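Local coordinates for protein AT5g51070/K3K7_27 (Arabidopsis thaliana, PDB 5GKM) that is the N-terminal domain of ClpD, a Clp-family chaperone that probably binds and hydrolyses ATP through other parts of the protein, at residues 37-42 and 137-142. Residues are numbered along the deposited sequence; the frame is centred on the assembly and turned at random.
Sequences HLLLGL and RVLKRL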
ATOM      1  N   HIS A  37       3.686   1.222   4.891  1.00 13.01           N
ATOM      2  CA  HIS A  37       2.493   0.855   5.594  1.00 13.31           C
ATOM      3  C   HIS A  37       1.340   0.514   4.691  1.00 11.98           C
ATOM      4  O   HIS A  37       0.567  -0.340   4.959  1.00 12.07           O
ATOM      5  CB  HIS A  37       2.116   1.889   6.641  1.00 14.40           C
ATOM      6  CG  HIS A  37       3.277   2.338   7.462  1.00 14.24           C
ATOM      7  ND1 HIS A  37       3.656   3.623   7.562  1.00 15.89           N
ATOM      8  CD2 HIS A  37       4.169   1.608   8.221  1.00 15.87           C
ATOM      9  CE1 HIS A  37       4.731   3.698   8.337  1.00 15.76           C
ATOM     10  NE2 HIS A  37       5.037   2.464   8.750  1.00 15.93           N
ATOM     11  N   LEU A  38       1.240   1.275   3.621  1.00 11.94           N
ATOM     12  CA  LEU A  38       0.258   0.969   2.603  1.00 11.77           C
ATOM     13  C   LEU A  38       0.533  -0.428   1.998  1.00 10.85           C
ATOM     14  O   LEU A  38      -0.351  -1.155   1.735  1.00 11.21           O
ATOM     15  CB  LEU A  38       0.291   2.038   1.517  1.00 12.17           C
ATOM     16  CG  LEU A  38      -0.716   1.809   0.406  1.00 11.79           C
ATOM     17  CD1 LEU A  38      -2.158   1.725   0.910  1.00 14.20           C
ATOM     18  CD2 LEU A  38      -0.569   2.881  -0.648  1.00 12.65           C
ATOM     19  N   LEU A  39       1.796  -0.728   1.838  1.00 11.58           N
ATOM     20  CA  LEU A  39       2.144  -2.034   1.329  1.00 11.57           C
ATOM     21  C   LEU A  39       1.647  -3.103   2.282  1.00 10.87           C
ATOM     22  O   LEU A  39       1.099  -4.053   1.865  1.00 11.48           O
ATOM     23  CB  LEU A  39       3.658  -2.154   1.122  1.00 11.44           C
ATOM     24  CG  LEU A  39       4.163  -3.527   0.716  1.00 12.76           C
ATOM     25  CD1 LEU A  39       3.597  -3.982  -0.618  1.00 12.10           C
ATOM     26  CD2 LEU A  39       5.673  -3.490   0.664  1.00 13.35           C
ATOM     27  N   LEU A  40       1.821  -2.862   3.566  1.00 11.35           N
ATOM     28  CA  LEU A  40       1.318  -3.798   4.543  1.00 12.45           C
ATOM     29  C   LEU A  40      -0.208  -3.966   4.478  1.00 11.86           C
ATOM     30  O   LEU A  40      -0.686  -5.021   4.541  1.00 11.08           O
ATOM     31  CB  LEU A  40       1.747  -3.437   5.960  1.00 12.97           C
ATOM     32  CG  LEU A  40       3.235  -3.473   6.268  1.00 13.62           C
ATOM     33  CD1 LEU A  40       3.524  -3.078   7.712  1.00 15.02           C
ATOM     34  CD2 LEU A  40       3.815  -4.849   6.023  1.00 14.75           C
ATOM     35  N   GLY A  41      -0.920  -2.868   4.312  1.00 10.97           N
ATOM     36  CA  GLY A  41      -2.344  -2.952   4.196  1.00 10.77           C
ATOM     37  C   GLY A  41      -2.831  -3.747   3.000  1.00 10.75           C
ATOM     38  O   GLY A  41      -3.759  -4.453   3.072  1.00 11.02           O
ATOM     39  N   LEU A  42      -2.150  -3.555   1.885  1.00 11.16           N
ATOM     40  CA  LEU A  42      -2.471  -4.319   0.699  1.00 11.89           C
ATOM     41  C   LEU A  42      -2.205  -5.787   0.854  1.00 11.56           C
ATOM     42  O   LEU A  42      -2.958  -6.571   0.419  1.00 13.07           O
ATOM     43  CB  LEU A  42      -1.686  -3.808  -0.516  1.00 12.03           C
ATOM     44  CG  LEU A  42      -2.061  -2.404  -1.014  1.00 12.07           C
ATOM     45  CD1 LEU A  42      -0.970  -1.886  -1.928  1.00 14.40           C
ATOM     46  CD2 LEU A  42      -3.400  -2.320  -1.703  1.00 13.12           C
ATOM     47  N   ARG A 137      12.200  -1.088  -0.772  1.00 17.61           N
ATOM     48  CA  ARG A 137      13.091  -1.587   0.246  1.00 19.42           C
ATOM     49  C   ARG A 137      12.551  -2.828   0.917  1.00 18.50           C
ATOM     50  O   ARG A 137      13.269  -3.722   1.205  1.00 18.92           O
ATOM     51  CB  ARG A 137      13.353  -0.527   1.282  1.00 20.53           C
ATOM     52  CG  ARG A 137      13.995   0.723   0.728  1.00 25.33           C
ATOM     53  CD  ARG A 137      14.074   1.812   1.764  1.00 26.98           C
ATOM     54  NE  ARG A 137      15.115   1.558   2.714  1.00 29.90           N
ATOM     55  CZ  ARG A 137      15.349   2.320   3.773  1.00 33.14           C
ATOM     56  NH1 ARG A 137      14.610   3.384   3.994  1.00 35.85           N
ATOM     57  NH2 ARG A 137      16.327   2.041   4.610  1.00 32.43           N
ATOM     58  N   VAL A 138      11.267  -2.828   1.209  1.00 16.67           N
ATOM     59  CA  VAL A 138      10.644  -3.980   1.774  1.00 16.47           C
ATOM     60  C   VAL A 138      10.663  -5.187   0.833  1.00 16.99           C
ATOM     61  O   VAL A 138      10.963  -6.250   1.225  1.00 17.21           O
ATOM     62  CB  VAL A 138       9.180  -3.675   2.115  1.00 17.64           C
ATOM     63  CG1 VAL A 138       8.476  -4.869   2.703  1.00 16.94           C
ATOM     64  CG2 VAL A 138       9.088  -2.499   3.034  1.00 18.17           C
ATOM     65  N   LEU A 139      10.329  -4.951  -0.430  1.00 15.95           N
ATOM     66  CA  LEU A 139      10.321  -6.028  -1.375  1.00 17.21           C
ATOM     67  C   LEU A 139      11.726  -6.619  -1.543  1.00 18.11           C
ATOM     68  O   LEU A 139      11.881  -7.785  -1.657  1.00 20.85           O
ATOM     69  CB  LEU A 139       9.673  -5.624  -2.698  1.00 16.64           C
ATOM     70  CG  LEU A 139       8.197  -5.265  -2.588  1.00 16.31           C
ATOM     71  CD1 LEU A 139       7.678  -4.760  -3.918  1.00 19.71           C
ATOM     72  CD2 LEU A 139       7.338  -6.440  -2.197  1.00 16.11           C
ATOM     73  N   LYS A 140      12.709  -5.756  -1.529  1.00 19.11           N
ATOM     74  CA  LYS A 140      14.068  -6.226  -1.655  1.00 22.61           C
ATOM     75  C   LYS A 140      14.431  -7.109  -0.476  1.00 22.06           C
ATOM     76  O   LYS A 140      15.045  -8.105  -0.634  1.00 22.26           O
ATOM     77  CB  LYS A 140      15.049  -5.074  -1.785  1.00 26.36           C
ATOM     78  CG  LYS A 140      16.500  -5.515  -1.891  1.00 29.35           C
ATOM     79  CD  LYS A 140      17.432  -4.348  -2.100  1.00 34.35           C
ATOM     80  CE  LYS A 140      18.793  -4.824  -2.611  1.00 40.02           C
ATOM     81  NZ  LYS A 140      19.909  -4.032  -2.037  1.00 48.04           N
ATOM     82  N   ARG A 141      14.022  -6.705   0.701  1.00 21.17           N
ATOM     83  CA  ARG A 141      14.278  -7.493   1.865  1.00 20.58           C
ATOM     84  C   ARG A 141      13.568  -8.830   1.790  1.00 20.62           C
ATOM     85  O   ARG A 141      14.057  -9.809   2.253  1.00 23.69           O
ATOM     86  CB  ARG A 141      13.937  -6.717   3.133  1.00 21.29           C
ATOM     87  CG  ARG A 141      14.105  -7.479   4.410  1.00 23.53           C
ATOM     88  CD  ARG A 141      15.589  -7.579   4.755  1.00 26.36           C
ATOM     89  NE  ARG A 141      16.240  -6.320   5.067  1.00 29.74           N
ATOM     90  CZ  ARG A 141      16.402  -5.849   6.290  1.00 29.11           C
ATOM     91  NH1 ARG A 141      15.922  -6.513   7.303  1.00 30.15           N
ATOM     92  NH2 ARG A 141      17.002  -4.723   6.503  1.00 31.63           N
ATOM     93  N   LEU A 142      12.395  -8.855   1.196  1.00 21.49           N
ATOM     94  CA  LEU A 142      11.658 -10.096   1.011  1.00 19.56           C
ATOM     95  C   LEU A 142      12.116 -10.921  -0.198  1.00 21.50           C
ATOM     96  O   LEU A 142      11.627 -11.961  -0.383  1.00 23.13           O
ATOM     97  CB  LEU A 142      10.151  -9.847   0.930  1.00 21.27           C
ATOM     98  CG  LEU A 142       9.534  -9.131   2.116  1.00 20.69           C
ATOM     99  CD1 LEU A 142       8.109  -8.679   1.886  1.00 20.70           C
ATOM    100  CD2 LEU A 142       9.586 -10.027   3.321  1.00 24.43           C
TER
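At Leu39 and Val138 the segments 37-42 and 137-142, on helices 35-45 and 134-142, come nearest each other, their CA atoms 8.7 Å apart, a spacing at which the side chains meet and the backbones do not. Both side chains set out toward the other segment and meet tip to tip. Leu39 does its touching with one methyl: CD2 lies 3.7 Å from Val138 CG1 and 3.8 Å from Val138 CB, so it rests against one branch of the valine and the carbon that bears it. On the leucine, CG stands anti to the backbone N (chi1 174°) and CD2 continues the extended chain from CA, which carries this methyl to the valine. Leu139 adds a looser touch from the next position along its helix. It leaves its backbone at an angle to the other segment, and its outer carbons bend toward it, CD2 coming to 4.4 Å from Leu39 CD2. One leucine methyl thus meets two neighbouring residues of helix 134-142, and no hydrogen bond crosses between the segments.

All three touching residues are buried, and side chains of other helices touch them. Leu127 of helix 120-130 packs on Leu39, and Phe128 of the same helix packs on Leu139, while Val66 and Trp70 of helix 59-71 touch Val138. Arg141, on the exposed side of its helix, hydrogen-bonds through NH1 to Ser68 OG of helix 59-71. This is plain aliphatic packing in the core of the all-helical Clp N-terminal (Clp R) domain, joining a helix from the first half of the chain to one from the second.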